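Local coordinates for integral membrane indolylacetylinositol arabinosyltransferase EmbB (PDB 7BVC), which probably transfers arabinose units to build the arabinan of cell-wall arabinogalactan, working as a membrane-embedded arabinosyltransferase that binds the drug ethambutol, at residues G272-Y277 against W381-N386; T263-V268 against R367-W371; D765-F769 against Q835-L839; P339-C343 against G392-T396. All blocks are in the same frame, centred on the assembly; numbering follows the deposited sequence.

Contact 1 (G272-Y277 against W381-N386)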
loop_
_atom_site.group_PDB
_atom_site.type_symbol
_atom_site.label_atom_id
_atom_site.label_comp_id
_atom_site.label_asym_id
_atom_site.label_seq_id
_atom_site.Cartn_x
_atom_site.Cartn_y
_atom_site.Cartn_z
ATOM N N GLY B 272 36.512 -7.036 -3.607
ATOM C CA GLY B 272 35.127 -7.430 -3.726
ATOM C C GLY B 272 34.270 -6.271 -4.173
ATOM O O GLY B 272 33.139 -6.464 -4.626
ATOM N N MET B 273 34.797 -5.056 -4.045
ATOM C CA MET B 273 34.122 -3.907 -4.627
ATOM C C MET B 273 34.578 -3.626 -6.051
ATOM O O MET B 273 33.763 -3.217 -6.885
ATOM C CB MET B 273 34.338 -2.663 -3.760
ATOM C CG MET B 273 33.591 -1.438 -4.258
ATOM S SD MET B 273 31.830 -1.765 -4.480
ATOM C CE MET B 273 31.360 -0.419 -5.564
ATOM N N ALA B 274 35.852 -3.870 -6.364
ATOM C CA ALA B 274 36.362 -3.601 -7.702
ATOM C C ALA B 274 35.851 -4.583 -8.747
ATOM O O ALA B 274 36.008 -4.318 -9.943
ATOM C CB ALA B 274 37.890 -3.612 -7.693
ATOM N N ILE B 275 35.257 -5.702 -8.339
ATOM C CA ILE B 275 34.636 -6.623 -9.282
ATOM C C ILE B 275 33.115 -6.550 -9.246
ATOM O O ILE B 275 32.474 -6.882 -10.257
ATOM C CB ILE B 275 35.114 -8.073 -9.057
ATOM C CG1 ILE B 275 34.419 -8.706 -7.856
ATOM C CG2 ILE B 275 36.621 -8.112 -8.868
ATOM C CD1 ILE B 275 34.875 -10.118 -7.589
ATOM N N TRP B 276 32.518 -6.128 -8.131
ATOM C CA TRP B 276 31.115 -5.740 -8.143
ATOM C C TRP B 276 30.894 -4.471 -8.949
ATOM O O TRP B 276 29.782 -4.241 -9.432
ATOM C CB TRP B 276 30.614 -5.545 -6.713
ATOM C CG TRP B 276 29.172 -5.177 -6.629
ATOM C CD1 TRP B 276 28.653 -3.923 -6.508
ATOM C CD2 TRP B 276 28.056 -6.073 -6.654
ATOM N NE1 TRP B 276 27.283 -3.981 -6.457
ATOM C CE2 TRP B 276 26.893 -5.291 -6.546
ATOM C CE3 TRP B 276 27.931 -7.459 -6.757
ATOM C CZ2 TRP B 276 25.620 -5.848 -6.536
ATOM C CZ3 TRP B 276 26.670 -8.008 -6.747
ATOM C CH2 TRP B 276 25.529 -7.207 -6.638
ATOM N N TYR B 277 31.927 -3.642 -9.102
ATOM C CA TYR B 277 31.823 -2.481 -9.975
ATOM C C TYR B 277 31.674 -2.891 -11.435
ATOM O O TYR B 277 31.126 -2.128 -12.238
ATOM C CB TYR B 277 33.048 -1.588 -9.791
ATOM C CG TYR B 277 33.094 -0.392 -10.709
ATOM C CD1 TYR B 277 32.273 0.704 -10.494
ATOM C CD2 TYR B 277 33.964 -0.357 -11.787
ATOM C CE1 TYR B 277 32.313 1.795 -11.330
ATOM C CE2 TYR B 277 34.011 0.732 -12.628
ATOM C CZ TYR B 277 33.183 1.805 -12.394
ATOM O OH TYR B 277 33.229 2.893 -13.231
ATOM N N TRP B 381 26.554 -1.385 0.764
ATOM C CA TRP B 381 26.921 -0.649 -0.438
ATOM C C TRP B 381 26.513 -1.358 -1.721
ATOM O O TRP B 381 26.210 -0.688 -2.714
ATOM C CB TRP B 381 28.432 -0.405 -0.459
ATOM C CG TRP B 381 28.850 0.667 -1.409
ATOM C CD1 TRP B 381 29.042 0.543 -2.752
ATOM C CD2 TRP B 381 29.129 2.034 -1.088
ATOM N NE1 TRP B 381 29.421 1.748 -3.289
ATOM C CE2 TRP B 381 29.483 2.679 -2.287
ATOM C CE3 TRP B 381 29.114 2.773 0.097
ATOM C CZ2 TRP B 381 29.816 4.027 -2.335
ATOM C CZ3 TRP B 381 29.446 4.108 0.046
ATOM C CH2 TRP B 381 29.792 4.723 -1.159
ATOM N N MET B 382 26.501 -2.694 -1.726
ATOM C CA MET B 382 26.284 -3.434 -2.969
ATOM C C MET B 382 24.941 -3.136 -3.626
ATOM O O MET B 382 24.926 -2.719 -4.796
ATOM C CB MET B 382 26.472 -4.931 -2.707
ATOM C CG MET B 382 27.915 -5.382 -2.634
ATOM S SD MET B 382 28.052 -7.172 -2.497
ATOM C CE MET B 382 29.823 -7.375 -2.633
ATOM N N PRO B 383 23.792 -3.324 -2.967
ATOM C CA PRO B 383 22.516 -3.218 -3.682
ATOM C C PRO B 383 22.004 -1.799 -3.873
ATOM O O PRO B 383 20.977 -1.624 -4.538
ATOM C CB PRO B 383 21.566 -4.015 -2.784
ATOM C CG PRO B 383 22.074 -3.746 -1.430
ATOM C CD PRO B 383 23.574 -3.672 -1.549
ATOM N N PHE B 384 22.668 -0.785 -3.325
ATOM C CA PHE B 384 22.127 0.569 -3.329
ATOM C C PHE B 384 22.993 1.565 -4.082
ATOM O O PHE B 384 22.478 2.316 -4.916
ATOM C CB PHE B 384 21.924 1.052 -1.883
ATOM C CG PHE B 384 20.708 0.480 -1.215
ATOM C CD1 PHE B 384 19.440 0.834 -1.634
ATOM C CD2 PHE B 384 20.836 -0.406 -0.162
ATOM C CE1 PHE B 384 18.324 0.309 -1.019
ATOM C CE2 PHE B 384 19.723 -0.932 0.456
ATOM C CZ PHE B 384 18.466 -0.572 0.026
ATOM N N ASN B 385 24.296 1.599 -3.814
ATOM C CA ASN B 385 25.165 2.685 -4.254
ATOM C C ASN B 385 26.088 2.276 -5.398
ATOM O O ASN B 385 27.251 2.676 -5.448
ATOM C CB ASN B 385 25.985 3.216 -3.083
ATOM C CG ASN B 385 25.133 3.529 -1.873
ATOM O OD1 ASN B 385 23.929 3.738 -1.989
ATOM N ND2 ASN B 385 25.755 3.561 -0.703
ATOM N N ASN B 386 25.586 1.475 -6.335
ATOM C CA ASN B 386 26.364 1.081 -7.501
ATOM C C ASN B 386 25.863 1.712 -8.791
ATOM O O ASN B 386 26.453 1.478 -9.850
ATOM C CB ASN B 386 26.373 -0.444 -7.642
ATOM C CG ASN B 386 27.505 -0.939 -8.516
ATOM O OD1 ASN B 386 28.501 -0.246 -8.708
ATOM N ND2 ASN B 386 27.354 -2.139 -9.057
#
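A chi1 of -179° swings the Trp276 indole out from helix 264-279, away from its own backbone N, to the loop after helix 367-381; Met382, straight beyond CG, runs over one face of that ring. Met382 CG stands 4.0 Å from the centroid of the Trp276 five-membered ring, only 5° off the normal, as a CH-pi contact. Farther along, Met382 SD lies over the six-membered ring of Trp276, 4.4 Å from its centroid, a Met-aromatic contact. A long, unbranched thioether suits this place because it can follow a flat surface. The indole nitrogen is engaged too: Trp276 NE1 gives a weak hydrogen bond of 3.1 Å to Met382 O. Asn386 answers from farther down the loop, its amide inclined 32° to the indole plane. Asn386 ND2 donates to Trp276 O at 3.2 Å, approaching from above the carbonyl plane, and makes a weak second bond to Ala281 O. A second methionine-tryptophan pair involves Met273, which, bent at chi2, brings CE to 3.7 Å from Trp381 NE1, while its sulfur meets that ring obliquely. Outside the two segments, Met703 and Met706 of helix 690-712 also touch Trp276. The packing is probably mainly dispersive, between polarisable sulfur and indole groups in a buried setting. The amide and indole N-H groups pair with backbone carbonyls, and the nearby charge, Arg337, hydrogen-bonds to Tyr277 O and Asn386 O and makes a cation-pi contact with Tyr277, consistent with a loop held to helix 264-279 largely through main-chain oxygens.

Contact 2 (T263-V268 against R367-W371)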
loop_
_atom_site.group_PDB
_atom_site.type_symbol
_atom_site.label_atom_id
_atom_site.label_comp_id
_atom_site.label_asym_id
_atom_site.label_seq_id
_atom_site.Cartn_x
_atom_site.Cartn_y
_atom_site.Cartn_z
ATOM N N THR B 263 45.930 -5.360 6.434
ATOM C CA THR B 263 45.322 -6.561 6.984
ATOM C C THR B 263 44.713 -7.383 5.853
ATOM O O THR B 263 44.849 -7.055 4.672
ATOM C CB THR B 263 44.265 -6.205 8.034
ATOM O OG1 THR B 263 43.370 -5.223 7.499
ATOM C CG2 THR B 263 44.926 -5.647 9.283
ATOM N N ALA B 264 44.036 -8.466 6.224
ATOM C CA ALA B 264 43.364 -9.314 5.251
ATOM C C ALA B 264 41.965 -8.827 4.907
ATOM O O ALA B 264 41.357 -9.348 3.968
ATOM C CB ALA B 264 43.288 -10.755 5.766
ATOM N N VAL B 265 41.443 -7.845 5.642
ATOM C CA VAL B 265 40.124 -7.308 5.332
ATOM C C VAL B 265 40.217 -6.273 4.215
ATOM O O VAL B 265 39.277 -6.117 3.427
ATOM C CB VAL B 265 39.489 -6.713 6.599
ATOM C CG1 VAL B 265 38.096 -6.180 6.309
ATOM C CG2 VAL B 265 39.459 -7.743 7.709
ATOM N N ASP B 266 41.345 -5.563 4.125
ATOM C CA ASP B 266 41.505 -4.546 3.092
ATOM C C ASP B 266 41.469 -5.162 1.703
ATOM O O ASP B 266 40.768 -4.664 0.814
ATOM C CB ASP B 266 42.813 -3.786 3.302
ATOM C CG ASP B 266 42.765 -2.865 4.500
ATOM O OD1 ASP B 266 41.693 -2.283 4.760
ATOM O OD2 ASP B 266 43.799 -2.723 5.182
ATOM N N GLY B 267 42.222 -6.243 1.498
ATOM C CA GLY B 267 42.188 -6.919 0.213
ATOM C C GLY B 267 40.802 -7.422 -0.135
ATOM O O GLY B 267 40.335 -7.256 -1.262
ATOM N N VAL B 268 40.123 -8.033 0.837
ATOM C CA VAL B 268 38.788 -8.573 0.592
ATOM C C VAL B 268 37.837 -7.462 0.162
ATOM O O VAL B 268 37.146 -7.577 -0.854
ATOM C CB VAL B 268 38.266 -9.310 1.837
ATOM C CG1 VAL B 268 36.769 -9.530 1.732
ATOM C CG2 VAL B 268 38.985 -10.635 2.005
ATOM N N ARG B 367 39.959 -8.463 15.593
ATOM C CA ARG B 367 39.850 -8.759 14.170
ATOM C C ARG B 367 38.411 -9.005 13.744
ATOM O O ARG B 367 38.035 -8.668 12.612
ATOM C CB ARG B 367 40.714 -9.972 13.822
ATOM C CG ARG B 367 40.887 -10.212 12.335
ATOM C CD ARG B 367 41.458 -8.992 11.629
ATOM N NE ARG B 367 42.918 -8.966 11.658
ATOM C CZ ARG B 367 43.695 -9.663 10.835
ATOM N NH1 ARG B 367 43.154 -10.450 9.916
ATOM N NH2 ARG B 367 45.014 -9.576 10.932
ATOM N N ALA B 368 37.599 -9.584 14.631
ATOM C CA ALA B 368 36.187 -9.787 14.326
ATOM C C ALA B 368 35.475 -8.463 14.091
ATOM O O ALA B 368 34.585 -8.387 13.240
ATOM C CB ALA B 368 35.511 -10.560 15.458
ATOM N N ALA B 369 35.857 -7.412 14.817
ATOM C CA ALA B 369 35.238 -6.107 14.608
ATOM C C ALA B 369 35.577 -5.547 13.232
ATOM O O ALA B 369 34.710 -4.981 12.556
ATOM C CB ALA B 369 35.673 -5.139 15.704
ATOM N N MET B 370 36.829 -5.705 12.796
ATOM C CA MET B 370 37.209 -5.249 11.463
ATOM C C MET B 370 36.473 -6.032 10.386
ATOM O O MET B 370 35.987 -5.451 9.406
ATOM C CB MET B 370 38.721 -5.374 11.276
ATOM C CG MET B 370 39.509 -4.182 11.783
ATOM S SD MET B 370 39.422 -2.765 10.672
ATOM C CE MET B 370 40.495 -3.307 9.346
ATOM N N TRP B 371 36.384 -7.355 10.547
ATOM C CA TRP B 371 35.647 -8.161 9.581
ATOM C C TRP B 371 34.183 -7.750 9.528
ATOM O O TRP B 371 33.599 -7.649 8.443
ATOM C CB TRP B 371 35.774 -9.644 9.924
ATOM C CG TRP B 371 37.030 -10.268 9.411
ATOM C CD1 TRP B 371 38.135 -10.596 10.135
ATOM C CD2 TRP B 371 37.315 -10.634 8.058
ATOM N NE1 TRP B 371 39.090 -11.147 9.319
ATOM C CE2 TRP B 371 38.610 -11.181 8.037
ATOM C CE3 TRP B 371 36.599 -10.552 6.861
ATOM C CZ2 TRP B 371 39.204 -11.643 6.868
ATOM C CZ3 TRP B 371 37.190 -11.012 5.702
ATOM C CH2 TRP B 371 38.479 -11.551 5.714
#
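Thr263 meets the second helix with both branches, placing CG2 over one face of the Arg367 guanidinium and OG1 3.9 Å from Met370 CE. That hydroxyl also makes a weak hydrogen bond to Asp266 OD2 within its own segment. Ala264, small enough to fit beside Arg367 and Trp371, has CB 4.2 Å from Arg367 NH1, and its carbonyl oxygen lies near Trp371 CH2. Val265 is the buried centre. With CG1 trans to the backbone N (chi1 -178°), its other methyl, CG2, is left to point into the face of the Trp371 indole. From Val265 CG2 to the centroid of the Trp371 five-membered ring is 3.6 Å, a CH-pi contact, and a beta-branched side chain still has CG1 to spare, 3.8 Å from Met370 O. Asp266 has a salt bridge to Arg353 of helix 342-355. One turn beyond Val265, Val268 CG2 reaches Trp371 CH2 at 3.9 Å. The short axes of 264-268 and 367-371 run nearly parallel (12°) and 10.6 Å apart, a separation bridged by the indole and by Met370, which is bent at chi2 and chi3. Cohesion between these two predicted membrane helices probably rests largely on dispersion and CH-pi packing, while the acid of Asp266 finds its charge partner on a third helix.

Contact 3 (D765-F769 against Q835-L839)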
loop_
_atom_site.group_PDB
_atom_site.type_symbol
_atom_site.label_atom_id
_atom_site.label_comp_id
_atom_site.label_asym_id
_atom_site.label_seq_id
_atom_site.Cartn_x
_atom_site.Cartn_y
_atom_site.Cartn_z
ATOM N N ASP B 765 -11.216 -30.604 -41.893
ATOM C CA ASP B 765 -12.434 -30.571 -41.079
ATOM C C ASP B 765 -12.218 -29.701 -39.850
ATOM O O ASP B 765 -11.979 -30.206 -38.746
ATOM C CB ASP B 765 -12.856 -31.985 -40.663
ATOM C CG ASP B 765 -12.908 -32.955 -41.829
ATOM O OD1 ASP B 765 -13.288 -32.540 -42.944
ATOM O OD2 ASP B 765 -12.566 -34.139 -41.631
ATOM N N PRO B 766 -12.298 -28.379 -40.000
ATOM C CA PRO B 766 -12.278 -27.505 -38.819
ATOM C C PRO B 766 -13.609 -27.591 -38.082
ATOM O O PRO B 766 -14.673 -27.398 -38.672
ATOM C CB PRO B 766 -12.047 -26.109 -39.406
ATOM C CG PRO B 766 -12.567 -26.197 -40.793
ATOM C CD PRO B 766 -12.364 -27.613 -41.257
ATOM N N GLN B 767 -13.543 -27.885 -36.783
ATOM C CA GLN B 767 -14.761 -28.198 -36.033
ATOM C C GLN B 767 -15.504 -26.938 -35.596
ATOM O O GLN B 767 -16.647 -26.708 -35.998
ATOM C CB GLN B 767 -14.414 -29.071 -34.824
ATOM C CG GLN B 767 -15.623 -29.688 -34.143
ATOM C CD GLN B 767 -16.551 -30.382 -35.120
ATOM O OE1 GLN B 767 -16.148 -31.301 -35.832
ATOM N NE2 GLN B 767 -17.803 -29.941 -35.162
ATOM N N GLY B 768 -14.868 -26.110 -34.775
ATOM C CA GLY B 768 -15.557 -24.960 -34.223
ATOM C C GLY B 768 -14.829 -23.645 -34.405
ATOM O O GLY B 768 -14.843 -22.796 -33.508
ATOM N N PHE B 769 -14.194 -23.460 -35.555
ATOM C CA PHE B 769 -13.426 -22.258 -35.844
ATOM C C PHE B 769 -14.124 -21.436 -36.917
ATOM O O PHE B 769 -14.641 -21.981 -37.897
ATOM C CB PHE B 769 -12.005 -22.609 -36.294
ATOM C CG PHE B 769 -11.064 -22.896 -35.157
ATOM C CD1 PHE B 769 -11.067 -24.130 -34.535
ATOM C CD2 PHE B 769 -10.178 -21.931 -34.714
ATOM C CE1 PHE B 769 -10.206 -24.395 -33.491
ATOM C CE2 PHE B 769 -9.314 -22.192 -33.670
ATOM C CZ PHE B 769 -9.329 -23.425 -33.057
ATOM N N GLN B 835 -18.755 -24.869 -27.710
ATOM C CA GLN B 835 -18.417 -26.078 -28.446
ATOM C C GLN B 835 -16.957 -26.419 -28.190
ATOM O O GLN B 835 -16.177 -25.586 -27.725
ATOM C CB GLN B 835 -18.678 -25.894 -29.946
ATOM C CG GLN B 835 -18.777 -27.175 -30.751
ATOM C CD GLN B 835 -19.082 -26.906 -32.208
ATOM O OE1 GLN B 835 -19.058 -25.760 -32.657
ATOM N NE2 GLN B 835 -19.369 -27.962 -32.959
ATOM N N GLU B 836 -16.602 -27.664 -28.498
ATOM C CA GLU B 836 -15.218 -28.113 -28.496
ATOM C C GLU B 836 -14.659 -27.918 -29.899
ATOM O O GLU B 836 -15.236 -28.411 -30.873
ATOM C CB GLU B 836 -15.111 -29.575 -28.071
ATOM C CG GLU B 836 -15.334 -29.809 -26.590
ATOM C CD GLU B 836 -15.093 -31.250 -26.196
ATOM O OE1 GLU B 836 -15.594 -32.150 -26.902
ATOM O OE2 GLU B 836 -14.400 -31.482 -25.183
ATOM N N SER B 837 -13.543 -27.204 -29.997
ATOM C CA SER B 837 -13.006 -26.763 -31.274
ATOM C C SER B 837 -11.678 -27.451 -31.564
ATOM O O SER B 837 -10.862 -27.655 -30.662
ATOM C CB SER B 837 -12.815 -25.246 -31.282
ATOM O OG SER B 837 -14.055 -24.581 -31.447
ATOM N N ARG B 838 -11.476 -27.808 -32.830
ATOM C CA ARG B 838 -10.229 -28.394 -33.291
ATOM C C ARG B 838 -9.839 -27.751 -34.612
ATOM O O ARG B 838 -10.673 -27.174 -35.316
ATOM C CB ARG B 838 -10.337 -29.915 -33.457
ATOM C CG ARG B 838 -10.221 -30.697 -32.164
ATOM C CD ARG B 838 -11.586 -30.941 -31.547
ATOM N NE ARG B 838 -11.501 -31.709 -30.310
ATOM C CZ ARG B 838 -11.807 -32.996 -30.210
ATOM N NH1 ARG B 838 -12.221 -33.664 -31.277
ATOM N NH2 ARG B 838 -11.701 -33.617 -29.044
ATOM N N LEU B 839 -8.558 -27.864 -34.948
ATOM C CA LEU B 839 -8.030 -27.289 -36.176
ATOM C C LEU B 839 -6.667 -27.900 -36.451
ATOM O O LEU B 839 -5.858 -28.059 -35.535
ATOM C CB LEU B 839 -7.926 -25.758 -36.073
ATOM C CG LEU B 839 -7.395 -24.963 -37.270
ATOM C CD1 LEU B 839 -8.151 -23.657 -37.414
ATOM C CD2 LEU B 839 -5.911 -24.683 -37.111
#
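Strand 837-845, an outermost strand of a four-stranded antiparallel sheet, receives the loop residues Gln767 to Phe769 along its first residues. Gln767 N gives a weak but fairly straight hydrogen bond to Arg838 O, 3.3 Å long with an N-H...O angle of 162°. Gly768 then comes close, its CA 4.3 Å from Ser837 CA, an approach eased by the absence of a side chain. The Ser837 hydroxyl, swung to the side of its own backbone N (chi1 -77°), donates from OG to Gly768 O over 2.8 Å, coming from above the carbonyl plane and nearly at right angles to the C=O. Serine fits here as a short side chain with a donor. Its backbone bonds to Asp936 of strand 929-936, a calcium ligand; the calcium ion is about 6 Å from the Ser837 side chain. This C-terminal part of the protein is probably a galactose-binding-like domain, as its sequence family suggests. Phe769 completes the contact. Leu839 CD1 lies over one face of its ring, 3.9 Å from the centroid, as a CH-pi contact, and Phe769 CE1 is 3.5 Å from Ser837 CB. Leu758 and Thr828 also touch the Phe769 side chain, while Arg838 points away from the loop and makes a long, weak ion pair with Glu935.

Contact 4 (P339-C343 against G392-T396)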
loop_
_atom_site.group_PDB
_atom_site.type_symbol
_atom_site.label_atom_id
_atom_site.label_comp_id
_atom_site.label_asym_id
_atom_site.label_seq_id
_atom_site.Cartn_x
_atom_site.Cartn_y
_atom_site.Cartn_z
ATOM N N PRO B 339 32.823 8.074 -9.793
ATOM C CA PRO B 339 32.689 8.701 -8.468
ATOM C C PRO B 339 31.891 7.872 -7.473
ATOM O O PRO B 339 31.679 8.308 -6.338
ATOM C CB PRO B 339 31.982 10.029 -8.775
ATOM C CG PRO B 339 31.341 9.827 -10.089
ATOM C CD PRO B 339 32.282 8.955 -10.842
ATOM N N ASP B 340 31.439 6.688 -7.876
ATOM C CA ASP B 340 30.818 5.751 -6.953
ATOM C C ASP B 340 31.765 4.642 -6.521
ATOM O O ASP B 340 31.457 3.916 -5.572
ATOM C CB ASP B 340 29.558 5.145 -7.578
ATOM C CG ASP B 340 28.364 6.071 -7.482
ATOM O OD1 ASP B 340 27.754 6.368 -8.528
ATOM O OD2 ASP B 340 28.034 6.504 -6.358
ATOM N N LEU B 341 32.902 4.494 -7.199
ATOM C CA LEU B 341 33.978 3.621 -6.750
ATOM C C LEU B 341 35.004 4.387 -5.927
ATOM O O LEU B 341 35.502 3.876 -4.913
ATOM C CB LEU B 341 34.653 2.965 -7.957
ATOM C CG LEU B 341 35.883 2.100 -7.696
ATOM C CD1 LEU B 341 35.481 0.772 -7.088
ATOM C CD2 LEU B 341 36.661 1.889 -8.980
ATOM N N ILE B 342 35.316 5.617 -6.343
ATOM C CA ILE B 342 36.227 6.450 -5.565
ATOM C C ILE B 342 35.643 6.727 -4.187
ATOM O O ILE B 342 36.348 6.672 -3.170
ATOM C CB ILE B 342 36.538 7.751 -6.328
ATOM C CG1 ILE B 342 37.111 7.426 -7.708
ATOM C CG2 ILE B 342 37.504 8.613 -5.538
ATOM C CD1 ILE B 342 37.362 8.641 -8.566
ATOM N N CYS B 343 34.338 7.003 -4.127
ATOM C CA CYS B 343 33.691 7.236 -2.843
ATOM C C CYS B 343 33.691 5.986 -1.974
ATOM O O CYS B 343 33.866 6.086 -0.758
ATOM C CB CYS B 343 32.263 7.736 -3.052
ATOM S SG CYS B 343 32.149 9.482 -3.502
ATOM N N GLY B 392 25.876 7.310 -2.213
ATOM C CA GLY B 392 27.235 7.098 -1.748
ATOM C C GLY B 392 27.967 8.401 -1.495
ATOM O O GLY B 392 28.752 8.510 -0.552
ATOM N N GLN B 393 27.708 9.414 -2.326
ATOM C CA GLN B 393 28.332 10.715 -2.119
ATOM C C GLN B 393 27.863 11.348 -0.816
ATOM O O GLN B 393 28.668 11.927 -0.075
ATOM C CB GLN B 393 28.031 11.634 -3.301
ATOM C CG GLN B 393 28.861 11.352 -4.539
ATOM C CD GLN B 393 28.386 10.127 -5.294
ATOM O OE1 GLN B 393 29.094 9.128 -5.387
ATOM N NE2 GLN B 393 27.178 10.200 -5.837
ATOM N N ILE B 394 26.571 11.241 -0.510
ATOM C CA ILE B 394 26.058 11.813 0.730
ATOM C C ILE B 394 26.584 11.044 1.934
ATOM O O ILE B 394 26.912 11.638 2.970
ATOM C CB ILE B 394 24.519 11.855 0.705
ATOM C CG1 ILE B 394 24.035 12.772 -0.418
ATOM C CG2 ILE B 394 23.980 12.344 2.035
ATOM C CD1 ILE B 394 22.543 12.759 -0.611
ATOM N N ALA B 395 26.685 9.718 1.821
ATOM C CA ALA B 395 27.267 8.935 2.906
ATOM C C ALA B 395 28.723 9.323 3.145
ATOM O O ALA B 395 29.155 9.472 4.295
ATOM C CB ALA B 395 27.151 7.443 2.602
ATOM N N THR B 396 29.489 9.512 2.071
ATOM C CA THR B 396 30.883 9.911 2.223
ATOM C C THR B 396 31.004 11.310 2.810
ATOM O O THR B 396 31.895 11.561 3.627
ATOM C CB THR B 396 31.597 9.838 0.874
ATOM O OG1 THR B 396 31.517 8.503 0.365
ATOM C CG2 THR B 396 33.059 10.223 1.020
#
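Cys343 and Gln393 touch directly, Cys343 SG lying 3.9 Å from Gln393 CG. The glutamine chain leaves its helix on the side of its own N (chi1 -77°) and bends at chi2, which brings its amide to Pro339 and Asp340. There it lies beside the carbonyl of Pro339 and crosses the Asp340 side chain at about a right angle, with the carboxylate and amide planes 51° apart. A glutamine suits this spot, since it is long enough to reach across and polar at its end without a charge. Farther along, Cys343 CB approaches Thr396 OG1, though the place of that hydroxyl is less certain. Thr396 N bonds to Gly392 O at 2.9 Å, the regular helical pattern that fixes the spacing of the residues near Cys343. Farther out, Tyr319 packs on both Pro339 and Gln393, and Ile346 and Cys347 meet Thr396. The nearest CA atoms are Asp340 and Gly392, 6.5 Å apart, and Cys343 and Thr396, 6.4 Å apart. The start of helix 342-355 thus meets helix 391-411 with the small residues Gly392, Cys343 and Thr396 between them, in what is probably the GT-C-like membrane part of the enzyme.

In the fold
Contacts 1, 2 and 4 belong to one bundle in the membrane part of the chain. Contacts 1 and 2 both join helix 264-279 to helix 367-381 or the loop after it, at centres about 17 Å apart. Contact 4 lies closer to contact 1, about 11 Å between centres, and the two touch: Trp381 CH2 is 3.5 Å from Gly392 CA. Two ligands lie near contact 4 without touching it: the Gln393 side chain is about 10 Å from bound ethambutol and that of Thr396 about 13 Å from 4'-phosphopantetheine. Contact 3 stands apart in the C-terminal domain, its centre about 57 Å from that of contact 1, close to the calcium ion.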